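Local coordinates for protein nucleoside-diphosphate-sugar pyrophosphorylase (Vibrio cholerae, PDB 4EVW) that probably transfers a nucleotidyl group from a nucleoside triphosphate to a sugar phosphate, forming a nucleoside-diphosphate sugar and releasing pyrophosphate, at residues M1-M6 / P48-V53; Q74-E79 / E96-Q101; G140-S145 / K163-D168; R188-R193 / A206-E211. The protein carries 1 engineered substitution. All coordinates share one frame; numbering follows the deposited sequence. Where two conformers were deposited one is given.

Interaction 1 of 4, residues M1-M6 / P48-V53; sequences MIVIPM and PFLFIV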
loop_
_atom_site.group_PDB
_atom_site.type_symbol
_atom_site.label_atom_id
_atom_site.label_comp_id
_atom_site.label_asym_id
_atom_site.label_seq_id
_atom_site.Cartn_x
_atom_site.Cartn_y
_atom_site.Cartn_z
HETATM N N MSE A 1 3.982 7.666 9.079
HETATM C CA MSE A 1 3.029 6.604 9.500
HETATM C C MSE A 1 2.861 5.564 8.406
HETATM O O MSE A 1 2.622 5.904 7.243
HETATM C CB MSE A 1 1.661 7.212 9.823
HETATM C CG MSE A 1 0.646 6.182 10.260
HETATM SE SE MSE A 1 -1.019 6.968 10.835
HETATM C CE MSE A 1 -0.420 7.803 12.478
ATOM N N ILE A 2 2.982 4.297 8.785
ATOM C CA ILE A 2 2.844 3.197 7.840
ATOM C C ILE A 2 1.371 2.800 7.844
ATOM O O ILE A 2 0.820 2.443 8.885
ATOM C CB ILE A 2 3.699 1.996 8.269
ATOM C CG1 ILE A 2 5.159 2.430 8.451
ATOM C CG2 ILE A 2 3.604 0.891 7.225
ATOM C CD1 ILE A 2 5.896 2.681 7.163
ATOM N N VAL A 3 0.741 2.873 6.678
ATOM C CA VAL A 3 -0.678 2.563 6.556
ATOM C C VAL A 3 -0.869 1.298 5.735
ATOM O O VAL A 3 -0.384 1.199 4.606
ATOM C CB VAL A 3 -1.426 3.722 5.867
ATOM C CG1 VAL A 3 -2.910 3.387 5.734
ATOM C CG2 VAL A 3 -1.230 5.014 6.665
ATOM N N ILE A 4 -1.576 0.329 6.296
ATOM C CA ILE A 4 -1.801 -0.903 5.571
ATOM C C ILE A 4 -3.279 -1.154 5.339
ATOM O O ILE A 4 -4.004 -1.544 6.256
ATOM C CB ILE A 4 -1.249 -2.137 6.312
ATOM C CG1 ILE A 4 0.125 -1.839 6.916
ATOM C CG2 ILE A 4 -1.139 -3.311 5.321
ATOM C CD1 ILE A 4 1.262 -1.876 5.923
ATOM N N PRO A 5 -3.746 -0.876 4.151
ATOM C CA PRO A 5 -5.129 -1.139 3.808
ATOM C C PRO A 5 -5.319 -2.642 3.624
ATOM O O PRO A 5 -4.644 -3.223 2.851
ATOM C CB PRO A 5 -5.307 -0.388 2.513
ATOM C CG PRO A 5 -3.955 -0.246 1.963
ATOM C CD PRO A 5 -2.965 -0.380 3.021
HETATM N N MSE A 6 -6.199 -3.258 4.369
HETATM C CA MSE A 6 -6.391 -4.676 4.247
HETATM C C MSE A 6 -7.832 -5.033 4.476
HETATM O O MSE A 6 -8.101 -5.929 5.168
HETATM C CB MSE A 6 -5.492 -5.447 5.206
HETATM C CG MSE A 6 -5.277 -4.801 6.534
HETATM SE SE MSE A 6 -4.155 -5.785 7.826
HETATM C CE MSE A 6 -5.048 -7.456 7.899
ATOM N N PRO A 48 4.386 5.162 13.881
ATOM C CA PRO A 48 3.038 4.631 14.087
ATOM C C PRO A 48 2.580 3.819 12.875
ATOM O O PRO A 48 2.994 4.087 11.743
ATOM C CB PRO A 48 2.198 5.889 14.302
ATOM C CG PRO A 48 2.922 6.925 13.494
ATOM C CD PRO A 48 4.374 6.633 13.779
ATOM N N PHE A 49 1.747 2.816 13.129
ATOM C CA PHE A 49 1.187 1.971 12.074
ATOM C C PHE A 49 -0.327 2.080 12.140
ATOM O O PHE A 49 -0.910 2.098 13.225
ATOM C CB PHE A 49 1.539 0.486 12.277
ATOM C CG PHE A 49 2.952 0.136 11.934
ATOM C CD1 PHE A 49 4.004 0.608 12.708
ATOM C CD2 PHE A 49 3.232 -0.670 10.831
ATOM C CE1 PHE A 49 5.317 0.286 12.394
ATOM C CE2 PHE A 49 4.542 -0.998 10.506
ATOM C CZ PHE A 49 5.589 -0.519 11.290
ATOM N N LEU A 50 -0.964 2.156 10.977
ATOM C CA LEU A 50 -2.421 2.200 10.920
ATOM C C LEU A 50 -2.861 1.001 10.097
ATOM O O LEU A 50 -2.537 0.902 8.909
ATOM C CB LEU A 50 -2.918 3.484 10.251
ATOM C CG LEU A 50 -4.418 3.523 9.924
ATOM C CD1 LEU A 50 -5.257 3.413 11.187
ATOM C CD2 LEU A 50 -4.730 4.822 9.200
ATOM N N PHE A 51 -3.581 0.082 10.735
ATOM C CA PHE A 51 -4.079 -1.100 10.049
ATOM C C PHE A 51 -5.555 -0.848 9.772
ATOM O O PHE A 51 -6.326 -0.581 10.694
ATOM C CB PHE A 51 -3.898 -2.333 10.939
ATOM C CG PHE A 51 -2.457 -2.616 11.289
ATOM C CD1 PHE A 51 -1.598 -3.180 10.351
ATOM C CD2 PHE A 51 -1.958 -2.294 12.543
ATOM C CE1 PHE A 51 -0.254 -3.421 10.660
ATOM C CE2 PHE A 51 -0.615 -2.531 12.864
ATOM C CZ PHE A 51 0.234 -3.095 11.918
ATOM N N ILE A 52 -5.942 -0.915 8.504
ATOM C CA ILE A 52 -7.333 -0.676 8.138
ATOM C C ILE A 52 -7.923 -2.007 7.728
ATOM O O ILE A 52 -7.593 -2.561 6.682
ATOM C CB ILE A 52 -7.442 0.334 6.987
ATOM C CG1 ILE A 52 -6.615 1.581 7.321
ATOM C CG2 ILE A 52 -8.900 0.730 6.789
ATOM C CD1 ILE A 52 -6.454 2.550 6.156
ATOM N N VAL A 53 -8.801 -2.515 8.579
ATOM C CA VAL A 53 -9.396 -3.814 8.361
ATOM C C VAL A 53 -10.892 -3.763 8.225
ATOM O O VAL A 53 -11.531 -2.723 8.411
ATOM C CB VAL A 53 -9.107 -4.744 9.542
ATOM C CG1 VAL A 53 -7.621 -4.797 9.813
ATOM C CG2 VAL A 53 -9.840 -4.228 10.779
#
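Two neighbouring parallel strands of the Rossmann-like nucleotidyltransferase sheet meet here, I2-P5 beside F49-I52, in register and only 10° apart in direction. Parallel pairing makes alternate residues of one strand bond to both neighbours of the residue facing them. Thus I2 N donates to P48 O and I2 O accepts from L50 N (2.8 Å), I4 N donates to L50 O and I4 O accepts from I52 N, and M6 N closes the series on I52 O. The I4 N to L50 O bond is nearly straight, 172° at the hydrogen, and runs almost along the C=O axis, whereas I52 N reaches I4 O from a direction tilted from the carbonyl plane. V3 uses its other edge for strand 109-111, which places strand 2-5 inside the sheet.

On the face carrying I2, I4, F49 and F51, the isoleucines lie alongside the phenylalanines and point the same way. I2 CB sits over a face of the F49 ring, 4.0 Å from its centroid, a CH-pi contact shifted toward the rim; I4 CG1 meets F51 CD1 obliquely at 4.1 Å. F51 in turn packs on F33 and on V63 of helix 59-70. The face of V3, L50 and I52 is turned to helix 87-100, and there V3 CG1, anti to its backbone N, touches I52 CD1 at 3.7 Å. At the start of the pair selenomethionine M1 runs extended through CG and SE, then bends at chi3 (-69°), which brings CE to 3.6 Å from P48 CG.

Interaction 2 of 4, residues Q74-E79 / E96-Q101; sequences QFYIAE and EELAKQ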
loop_
_atom_site.group_PDB
_atom_site.type_symbol
_atom_site.label_atom_id
_atom_site.label_comp_id
_atom_site.label_asym_id
_atom_site.label_seq_id
_atom_site.Cartn_x
_atom_site.Cartn_y
_atom_site.Cartn_z
ATOM N N GLN A 74 3.484 1.685 18.630
ATOM C CA GLN A 74 2.358 2.584 18.439
ATOM C C GLN A 74 1.591 2.185 17.196
ATOM O O GLN A 74 2.109 2.251 16.080
ATOM C CB GLN A 74 2.811 4.043 18.313
ATOM C CG GLN A 74 3.152 4.720 19.634
ATOM C CD GLN A 74 2.029 4.636 20.667
ATOM O OE1 GLN A 74 0.874 4.976 20.389
ATOM N NE2 GLN A 74 2.372 4.190 21.870
ATOM N N PHE A 75 0.359 1.739 17.390
ATOM C CA PHE A 75 -0.442 1.374 16.242
ATOM C C PHE A 75 -1.909 1.631 16.487
ATOM O O PHE A 75 -2.377 1.688 17.632
ATOM C CB PHE A 75 -0.178 -0.080 15.821
ATOM C CG PHE A 75 -0.670 -1.114 16.797
ATOM C CD1 PHE A 75 -1.965 -1.616 16.706
ATOM C CD2 PHE A 75 0.169 -1.599 17.799
ATOM C CE1 PHE A 75 -2.417 -2.592 17.596
ATOM C CE2 PHE A 75 -0.273 -2.574 18.694
ATOM C CZ PHE A 75 -1.567 -3.072 18.592
ATOM N N TYR A 76 -2.624 1.803 15.386
ATOM C CA TYR A 76 -4.039 2.090 15.413
ATOM C C TYR A 76 -4.738 1.125 14.483
ATOM O O TYR A 76 -4.165 0.655 13.496
ATOM C CB TYR A 76 -4.276 3.523 14.932
ATOM C CG TYR A 76 -3.416 4.547 15.631
ATOM C CD1 TYR A 76 -3.766 5.045 16.885
ATOM C CD2 TYR A 76 -2.241 5.014 15.042
ATOM C CE1 TYR A 76 -2.964 5.985 17.533
ATOM C CE2 TYR A 76 -1.433 5.952 15.682
ATOM C CZ TYR A 76 -1.801 6.434 16.924
ATOM O OH TYR A 76 -1.002 7.366 17.554
ATOM N N ILE A 77 -5.984 0.821 14.804
ATOM C CA ILE A 77 -6.756 -0.074 13.970
ATOM C C ILE A 77 -8.048 0.634 13.623
ATOM O O ILE A 77 -8.760 1.120 14.502
ATOM C CB ILE A 77 -7.068 -1.395 14.697
ATOM C CG1 ILE A 77 -5.766 -2.148 14.971
ATOM C CG2 ILE A 77 -8.014 -2.246 13.849
ATOM C CD1 ILE A 77 -5.960 -3.433 15.748
ATOM N N ALA A 78 -8.327 0.717 12.329
ATOM C CA ALA A 78 -9.545 1.349 11.856
ATOM C C ALA A 78 -10.350 0.210 11.261
ATOM O O ALA A 78 -9.922 -0.434 10.305
ATOM C CB ALA A 78 -9.222 2.397 10.791
ATOM N N GLU A 79 -11.512 -0.059 11.837
ATOM C CA GLU A 79 -12.335 -1.151 11.344
ATOM C C GLU A 79 -13.460 -0.624 10.464
ATOM O O GLU A 79 -14.285 0.171 10.911
ATOM C CB GLU A 79 -12.903 -1.946 12.522
ATOM C CG GLU A 79 -13.664 -3.191 12.118
ATOM C CD GLU A 79 -14.242 -3.928 13.311
ATOM O OE1 GLU A 79 -13.910 -5.116 13.492
ATOM O OE2 GLU A 79 -15.029 -3.317 14.065
ATOM N N GLU A 96 -10.006 8.731 8.081
ATOM C CA GLU A 96 -11.148 9.419 8.663
ATOM C C GLU A 96 -11.508 8.755 9.993
ATOM O O GLU A 96 -11.835 9.435 10.966
ATOM C CB GLU A 96 -12.323 9.410 7.678
ATOM C CG GLU A 96 -12.117 10.403 6.533
ATOM C CD GLU A 96 -13.201 10.338 5.464
ATOM O OE1 GLU A 96 -14.076 9.450 5.542
ATOM O OE2 GLU A 96 -13.165 11.181 4.537
ATOM N N GLU A 97 -11.428 7.428 10.042
ATOM C CA GLU A 97 -11.728 6.697 11.275
ATOM C C GLU A 97 -10.677 7.025 12.341
ATOM O O GLU A 97 -10.996 7.150 13.527
ATOM C CB GLU A 97 -11.759 5.190 11.003
ATOM C CG GLU A 97 -11.728 4.293 12.248
ATOM C CD GLU A 97 -12.862 4.564 13.229
ATOM O OE1 GLU A 97 -13.912 5.104 12.812
ATOM O OE2 GLU A 97 -12.703 4.216 14.421
ATOM N N LEU A 98 -9.424 7.164 11.922
ATOM C CA LEU A 98 -8.366 7.510 12.864
ATOM C C LEU A 98 -8.700 8.852 13.521
ATOM O O LEU A 98 -8.573 9.006 14.740
ATOM C CB LEU A 98 -7.017 7.606 12.145
ATOM C CG LEU A 98 -5.811 7.897 13.039
ATOM C CD1 LEU A 98 -5.661 6.786 14.078
ATOM C CD2 LEU A 98 -4.563 8.001 12.182
ATOM N N ALA A 99 -9.134 9.825 12.721
ATOM C CA ALA A 99 -9.486 11.129 13.278
ATOM C C ALA A 99 -10.700 11.001 14.200
ATOM O O ALA A 99 -10.788 11.694 15.218
ATOM C CB ALA A 99 -9.768 12.144 12.153
ATOM N N LYS A 100 -11.637 10.119 13.858
ATOM C CA LYS A 100 -12.818 9.925 14.701
ATOM C C LYS A 100 -12.419 9.353 16.056
ATOM O O LYS A 100 -13.147 9.501 17.035
ATOM C CB LYS A 100 -13.835 8.989 14.041
ATOM C CG LYS A 100 -14.621 9.607 12.900
ATOM C CD LYS A 100 -15.862 8.775 12.595
ATOM C CE LYS A 100 -16.128 8.704 11.101
ATOM N NZ LYS A 100 -15.043 7.956 10.403
ATOM N N GLN A 101 -11.267 8.697 16.115
ATOM C CA GLN A 101 -10.788 8.139 17.372
ATOM C C GLN A 101 -10.096 9.216 18.208
ATOM O O GLN A 101 -9.648 8.950 19.320
ATOM C CB GLN A 101 -9.828 6.968 17.111
ATOM C CG GLN A 101 -10.524 5.715 16.588
ATOM C CD GLN A 101 -9.556 4.594 16.251
ATOM O OE1 GLN A 101 -8.431 4.558 16.748
ATOM N NE2 GLN A 101 -9.999 3.663 15.416
HETATM O O HOH W 1 -6.866 2.132 17.155
HETATM O O HOH W 2 -12.460 1.374 14.013
#
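Y76 presents one face of its ring to L98, whose CD1 methyl stands over it 4.0 Å from the centroid and 29° off the ring normal, a CH-pi contact. The methyl lies toward the root of the ring, 3.5 Å from Y76 CG, and the two side chains cross at a slant. Beside this pair A78 CB rests against E97 CG at 3.5 Å. E97 gets there with CG anti to its backbone N, after which the bend at chi2 (57°) turns the carboxylate off the apolar patch. In the alpha/beta layering of this fold, such contacts seat the last turn of helix 87-100 on edge strand 75-80, itself paired with strand 49-54; Y76 also touches M1 and P48.

Polar groups line the margin of the patch. The Q101 amide donates through NE2 twice, to I77 O at 3.0 Å and to E97 OE2 at 2.9 Å, both acceptors close to the amide plane, so its rotation is well defined. Its OE1 accepts from a water that also takes the I77 N-H, and a second water bridges E79 N and, weakly, E97 OE2. K100 NZ adds a long salt bridge to E97 OE1, 3.9 Å away.

Interaction 3 of 4, residues G140-S145 / K163-D168; sequences GGDNWS and KNPISD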
loop_
_atom_site.group_PDB
_atom_site.type_symbol
_atom_site.label_atom_id
_atom_site.label_comp_id
_atom_site.label_asym_id
_atom_site.label_seq_id
_atom_site.Cartn_x
_atom_site.Cartn_y
_atom_site.Cartn_z
ATOM N N GLY A 140 8.081 -7.352 -15.336
ATOM C CA GLY A 140 7.594 -7.957 -16.560
ATOM C C GLY A 140 6.085 -7.963 -16.701
ATOM O O GLY A 140 5.348 -8.100 -15.725
ATOM N N GLY A 141 5.622 -7.812 -17.934
ATOM C CA GLY A 141 4.195 -7.831 -18.175
ATOM C C GLY A 141 3.507 -6.487 -18.092
ATOM O O GLY A 141 4.148 -5.441 -17.943
ATOM N N ASP A 142 2.182 -6.527 -18.168
ATOM C CA ASP A 142 1.364 -5.323 -18.144
ATOM C C ASP A 142 0.427 -5.180 -16.957
ATOM O O ASP A 142 -0.257 -4.163 -16.831
ATOM C CB ASP A 142 0.528 -5.247 -19.420
ATOM C CG ASP A 142 1.369 -5.004 -20.647
ATOM O OD1 ASP A 142 2.528 -4.563 -20.488
ATOM O OD2 ASP A 142 0.872 -5.235 -21.771
ATOM N N ASN A 143 0.391 -6.180 -16.086
ATOM C CA ASN A 143 -0.511 -6.122 -14.949
ATOM C C ASN A 143 0.078 -5.499 -13.688
ATOM O O ASN A 143 0.124 -6.123 -12.628
ATOM C CB ASN A 143 -1.043 -7.519 -14.642
ATOM C CG ASN A 143 -2.177 -7.492 -13.648
ATOM O OD1 ASN A 143 -2.806 -6.454 -13.438
ATOM N ND2 ASN A 143 -2.458 -8.636 -13.038
ATOM N N TRP A 144 0.513 -4.252 -13.815
ATOM C CA TRP A 144 1.083 -3.518 -12.696
ATOM C C TRP A 144 0.652 -2.071 -12.827
ATOM O O TRP A 144 0.036 -1.686 -13.818
ATOM C CB TRP A 144 2.615 -3.530 -12.749
ATOM C CG TRP A 144 3.257 -4.866 -12.890
ATOM C CD1 TRP A 144 3.643 -5.477 -14.051
ATOM C CD2 TRP A 144 3.613 -5.752 -11.830
ATOM N NE1 TRP A 144 4.225 -6.690 -13.773
ATOM C CE2 TRP A 144 4.219 -6.885 -12.417
ATOM C CE3 TRP A 144 3.481 -5.700 -10.435
ATOM C CZ2 TRP A 144 4.691 -7.959 -11.657
ATOM C CZ3 TRP A 144 3.951 -6.766 -9.679
ATOM C CH2 TRP A 144 4.549 -7.882 -10.292
ATOM N N SER A 145 0.962 -1.275 -11.813
ATOM C CA SER A 145 0.706 0.151 -11.891
ATOM C C SER A 145 2.098 0.629 -12.281
ATOM O O SER A 145 3.097 0.133 -11.762
ATOM C CB SER A 145 0.270 0.746 -10.545
ATOM O OG SER A 145 0.612 -0.091 -9.459
ATOM N N LYS A 163 -3.102 0.446 -15.358
ATOM C CA LYS A 163 -3.070 -0.726 -16.233
ATOM C C LYS A 163 -2.357 -0.446 -17.540
ATOM O O LYS A 163 -1.977 -1.363 -18.263
ATOM C CB LYS A 163 -4.489 -1.216 -16.533
ATOM C CG LYS A 163 -5.380 -1.362 -15.311
ATOM C CD LYS A 163 -5.496 -2.794 -14.822
ATOM C CE LYS A 163 -6.412 -2.854 -13.609
ATOM N NZ LYS A 163 -5.969 -3.884 -12.634
ATOM N N ASN A 164 -2.182 0.829 -17.848
ATOM C CA ASN A 164 -1.504 1.197 -19.072
ATOM C C ASN A 164 0.003 1.194 -18.828
ATOM O O ASN A 164 0.492 1.870 -17.923
ATOM C CB ASN A 164 -1.985 2.572 -19.525
ATOM C CG ASN A 164 -1.446 2.952 -20.878
ATOM O OD1 ASN A 164 -1.092 2.088 -21.681
ATOM N ND2 ASN A 164 -1.393 4.250 -21.149
ATOM N N PRO A 165 0.755 0.396 -19.612
ATOM C CA PRO A 165 2.217 0.275 -19.509
ATOM C C PRO A 165 2.948 1.463 -20.099
ATOM O O PRO A 165 3.624 1.339 -21.120
ATOM C CB PRO A 165 2.527 -0.988 -20.303
ATOM C CG PRO A 165 1.285 -1.769 -20.216
ATOM C CD PRO A 165 0.211 -0.729 -20.389
ATOM N N ILE A 166 2.829 2.607 -19.450
ATOM C CA ILE A 166 3.476 3.808 -19.931
ATOM C C ILE A 166 4.987 3.801 -19.691
ATOM O O ILE A 166 5.674 4.752 -20.048
ATOM C CB ILE A 166 2.858 5.031 -19.254
ATOM C CG1 ILE A 166 3.001 4.902 -17.737
ATOM C CG2 ILE A 166 1.375 5.120 -19.606
ATOM C CD1 ILE A 166 2.480 6.092 -16.980
ATOM N N SER A 167 5.499 2.729 -19.089
ATOM C CA SER A 167 6.933 2.611 -18.810
ATOM C C SER A 167 7.212 1.190 -18.355
ATOM O O SER A 167 6.318 0.349 -18.361
ATOM C CB SER A 167 7.343 3.555 -17.676
ATOM O OG SER A 167 7.026 2.979 -16.416
ATOM N N ASP A 168 8.452 0.914 -17.965
ATOM C CA ASP A 168 8.753 -0.413 -17.452
ATOM C C ASP A 168 9.155 -0.345 -15.978
ATOM O O ASP A 168 9.817 -1.241 -15.461
ATOM C CB ASP A 168 9.813 -1.138 -18.300
ATOM C CG ASP A 168 11.094 -0.365 -18.433
ATOM O OD1 ASP A 168 11.129 0.799 -17.998
ATOM O OD2 ASP A 168 12.064 -0.928 -18.985
#
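D142 and P165 make the closest approach between two surface loops of the nucleotidyltransferase domain, one leading from strand 132-138 to strand 146-149, the other from strand 157-161 to strand 169-172. The proline ring meets the aspartate at about a right angle: P165 CG lies 3.1 Å from D142 OD1 and 3.6 Å from D142 CB. With CG of D142 anti to its carbonyl carbon (chi1 -68°), the carboxylate is carried to the proline and meets the carbon P165 CG. No hydrogen bond joins the two segments, so van der Waals contact carries the meeting. N143 and K163 extend side by side in the same direction, yet N143 OD1 and K163 NZ remain 4.2 Å apart. The backbones come nearest at D142 O and K163 O, 3.6 Å apart, with W144 O 4.0 Å from K163 CA.

Tight turns position this first shell. N143 and P165 are each the centre of an inverse gamma turn, bending both chains sharply where they approach. G141 takes a positive phi of 90°, a backbone shape that a CB would crowd against the carbonyl oxygen before it, and which suits glycine. Farther out, W144 points away from the other loop and packs edge-to-face on F137 and against F231, while P165 touches F146 and the S145 hydroxyl is bonded to that of Y175. The indole closes the loop: W144 NE1 donates to G140 O at 2.7 Å with a 168° angle at the hydrogen, the oxygen in the ring plane and the donor above the carbonyl plane.

Interaction 4 of 4, residues R188-R193 / A206-E211; sequences REYVAR and APLYNE. Engineered in segment 206-211: E211 (natural residue Leu).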
loop_
_atom_site.group_PDB
_atom_site.type_symbol
_atom_site.label_atom_id
_atom_site.label_comp_id
_atom_site.label_asym_id
_atom_site.label_seq_id
_atom_site.Cartn_x
_atom_site.Cartn_y
_atom_site.Cartn_z
ATOM N N ARG A 188 -9.690 13.500 -3.104
ATOM C CA ARG A 188 -10.897 14.303 -3.313
ATOM C C ARG A 188 -10.993 14.708 -4.751
ATOM O O ARG A 188 -12.010 14.593 -5.329
ATOM C CB ARG A 188 -10.869 15.560 -2.461
ATOM C CG ARG A 188 -11.193 15.291 -1.031
ATOM C CD ARG A 188 -11.511 16.590 -0.343
ATOM N NE ARG A 188 -10.296 17.316 0.002
ATOM C CZ ARG A 188 -9.604 17.109 1.116
ATOM N NH1 ARG A 188 -10.012 16.200 1.992
ATOM N NH2 ARG A 188 -8.506 17.810 1.351
ATOM N N GLU A 189 -9.924 15.165 -5.339
ATOM C CA GLU A 189 -9.923 15.564 -6.736
ATOM C C GLU A 189 -10.222 14.364 -7.627
ATOM O O GLU A 189 -11.033 14.447 -8.549
ATOM C CB GLU A 189 -8.569 16.161 -7.101
ATOM C CG GLU A 189 -8.309 17.513 -6.463
ATOM C CD GLU A 189 -9.136 18.621 -7.096
ATOM O OE1 GLU A 189 -9.708 18.396 -8.185
ATOM O OE2 GLU A 189 -9.201 19.723 -6.511
ATOM N N TYR A 190 -9.574 13.244 -7.340
ATOM C CA TYR A 190 -9.765 12.039 -8.128
ATOM C C TYR A 190 -11.210 11.552 -8.166
ATOM O O TYR A 190 -11.716 11.215 -9.234
ATOM C CB TYR A 190 -8.858 10.924 -7.611
ATOM C CG TYR A 190 -8.767 9.739 -8.538
ATOM C CD1 TYR A 190 -9.434 8.551 -8.251
ATOM C CD2 TYR A 190 -8.010 9.808 -9.707
ATOM C CE1 TYR A 190 -9.348 7.450 -9.110
ATOM C CE2 TYR A 190 -7.920 8.717 -10.574
ATOM C CZ TYR A 190 -8.590 7.543 -10.268
ATOM O OH TYR A 190 -8.504 6.465 -11.122
ATOM N N VAL A 191 -11.891 11.515 -7.023
ATOM C CA VAL A 191 -13.268 11.032 -7.052
ATOM C C VAL A 191 -14.244 12.074 -7.595
ATOM O O VAL A 191 -15.403 11.760 -7.854
ATOM C CB VAL A 191 -13.742 10.513 -5.659
ATOM C CG1 VAL A 191 -12.805 9.402 -5.179
ATOM C CG2 VAL A 191 -13.816 11.645 -4.649
ATOM N N ALA A 192 -13.770 13.303 -7.791
ATOM C CA ALA A 192 -14.614 14.371 -8.328
ATOM C C ALA A 192 -14.407 14.597 -9.830
ATOM O O ALA A 192 -15.008 15.500 -10.406
ATOM C CB ALA A 192 -14.370 15.679 -7.564
ATOM N N ARG A 193 -13.561 13.790 -10.464
ATOM C CA ARG A 193 -13.314 13.915 -11.908
ATOM C C ARG A 193 -14.614 13.842 -12.706
ATOM O O ARG A 193 -15.534 13.116 -12.334
ATOM C CB ARG A 193 -12.429 12.766 -12.422
ATOM C CG ARG A 193 -10.951 12.847 -12.102
ATOM C CD ARG A 193 -10.423 11.469 -11.699
ATOM N NE ARG A 193 -10.183 10.550 -12.804
ATOM C CZ ARG A 193 -10.576 9.277 -12.826
ATOM N NH1 ARG A 193 -11.249 8.754 -11.807
ATOM N NH2 ARG A 193 -10.267 8.515 -13.861
ATOM N N ALA A 206 -2.042 4.427 -7.076
ATOM C CA ALA A 206 -1.128 4.980 -8.074
ATOM C C ALA A 206 -1.670 6.168 -8.876
ATOM O O ALA A 206 -0.977 7.169 -9.049
ATOM C CB ALA A 206 -0.640 3.868 -9.018
ATOM N N PRO A 207 -2.911 6.077 -9.375
ATOM C CA PRO A 207 -3.482 7.189 -10.149
ATOM C C PRO A 207 -3.530 8.518 -9.386
ATOM O O PRO A 207 -3.515 9.591 -9.992
ATOM C CB PRO A 207 -4.888 6.691 -10.486
ATOM C CG PRO A 207 -4.703 5.221 -10.597
ATOM C CD PRO A 207 -3.790 4.895 -9.430
ATOM N N LEU A 208 -3.591 8.447 -8.057
ATOM C CA LEU A 208 -3.663 9.658 -7.250
ATOM C C LEU A 208 -2.475 10.577 -7.463
ATOM O O LEU A 208 -2.601 11.793 -7.346
ATOM C CB LEU A 208 -3.787 9.317 -5.753
ATOM C CG LEU A 208 -5.046 8.541 -5.365
ATOM C CD1 LEU A 208 -5.177 8.466 -3.840
ATOM C CD2 LEU A 208 -6.258 9.229 -5.965
ATOM N N TYR A 209 -1.318 10.012 -7.785
ATOM C CA TYR A 209 -0.143 10.844 -7.991
ATOM C C TYR A 209 -0.299 11.810 -9.168
ATOM O O TYR A 209 0.315 12.871 -9.185
ATOM C CB TYR A 209 1.095 9.965 -8.168
ATOM C CG TYR A 209 1.587 9.380 -6.864
ATOM C CD1 TYR A 209 2.366 10.137 -5.984
ATOM C CD2 TYR A 209 1.276 8.069 -6.510
ATOM C CE1 TYR A 209 2.828 9.598 -4.790
ATOM C CE2 TYR A 209 1.732 7.518 -5.314
ATOM C CZ TYR A 209 2.508 8.284 -4.465
ATOM O OH TYR A 209 2.984 7.719 -3.306
ATOM N N ASN A 210 -1.134 11.461 -10.142
ATOM C CA ASN A 210 -1.329 12.359 -11.279
ATOM C C ASN A 210 -1.944 13.676 -10.830
ATOM O O ASN A 210 -1.641 14.726 -11.392
ATOM C CB ASN A 210 -2.194 11.699 -12.355
ATOM C CG ASN A 210 -1.477 10.559 -13.041
ATOM O OD1 ASN A 210 -0.315 10.690 -13.417
ATOM N ND2 ASN A 210 -2.161 9.435 -13.207
ATOM N N GLU A 211 -2.794 13.624 -9.806
ATOM C CA GLU A 211 -3.415 14.841 -9.289
ATOM C C GLU A 211 -2.334 15.704 -8.633
ATOM O O GLU A 211 -2.320 16.928 -8.775
ATOM C CB GLU A 211 -4.501 14.495 -8.257
ATOM C CG GLU A 211 -5.642 13.606 -8.770
ATOM C CD GLU A 211 -6.560 14.314 -9.760
ATOM O OE1 GLU A 211 -6.465 15.555 -9.884
ATOM O OE2 GLU A 211 -7.385 13.633 -10.407
#
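The last turn of helix 180-191 lies against the start of helix 208-214, their backbones nearest where Y190 CA stands 6.6 Å from L208 CA. Y190 carries the contact. Its CG is anti to the backbone N (chi1 -168°), and the ring beyond meets three residues of the other segment. L208 CD2 packs on the root of the side chain, 3.5 Å from Y190 CB, and P207 CB lies against the far part, 3.6 Å from Y190 CE2; both approach the ring obliquely. Engineered E211, leucine in the natural protein, brings OE2 to the ring edge, 3.9 Å from Y190 CD2, its carboxylate plane turned 77° from the ring. E211 OE1 meets carbon too, at 3.5 Å from E189 CB. R193, whose side-chain placement is doubtful, forms a cation-pi pair with W198.

This helix-helix packing thus holds an introduced carboxylate inside an otherwise largely apolar contact. Buried and meeting mostly carbon across it, the acid might be harder to ionise, and the E189 carboxylate, 4.6 Å away between the two OE1 atoms, would be expected to add to that; the magnesium ion about 4 Å from the E211 side chain may work the other way.

How the interactions relate
The four contacts follow one another along the chain, each closing before the next opens. Interactions 1 and 2 are neighbours, their centres 9 Å apart, because strand 49-54 lies between strands 2-5 and 75-80: Y76 N and O probably bond to F49 O and F51 N. Together they tie the N-terminal parallel part of the sheet to helix 87-100. Interactions 3 and 4, with centres 19 Å apart, touch where the loop of S145 packs on the segment leading into helix 208-214. Interaction 3 lies across the chain's centre from interactions 1 and 2, its centre about 33 Å from that of interaction 2. The N-terminal strands with helix 87-100 and the later loops and helices are thus separate regions of one chain.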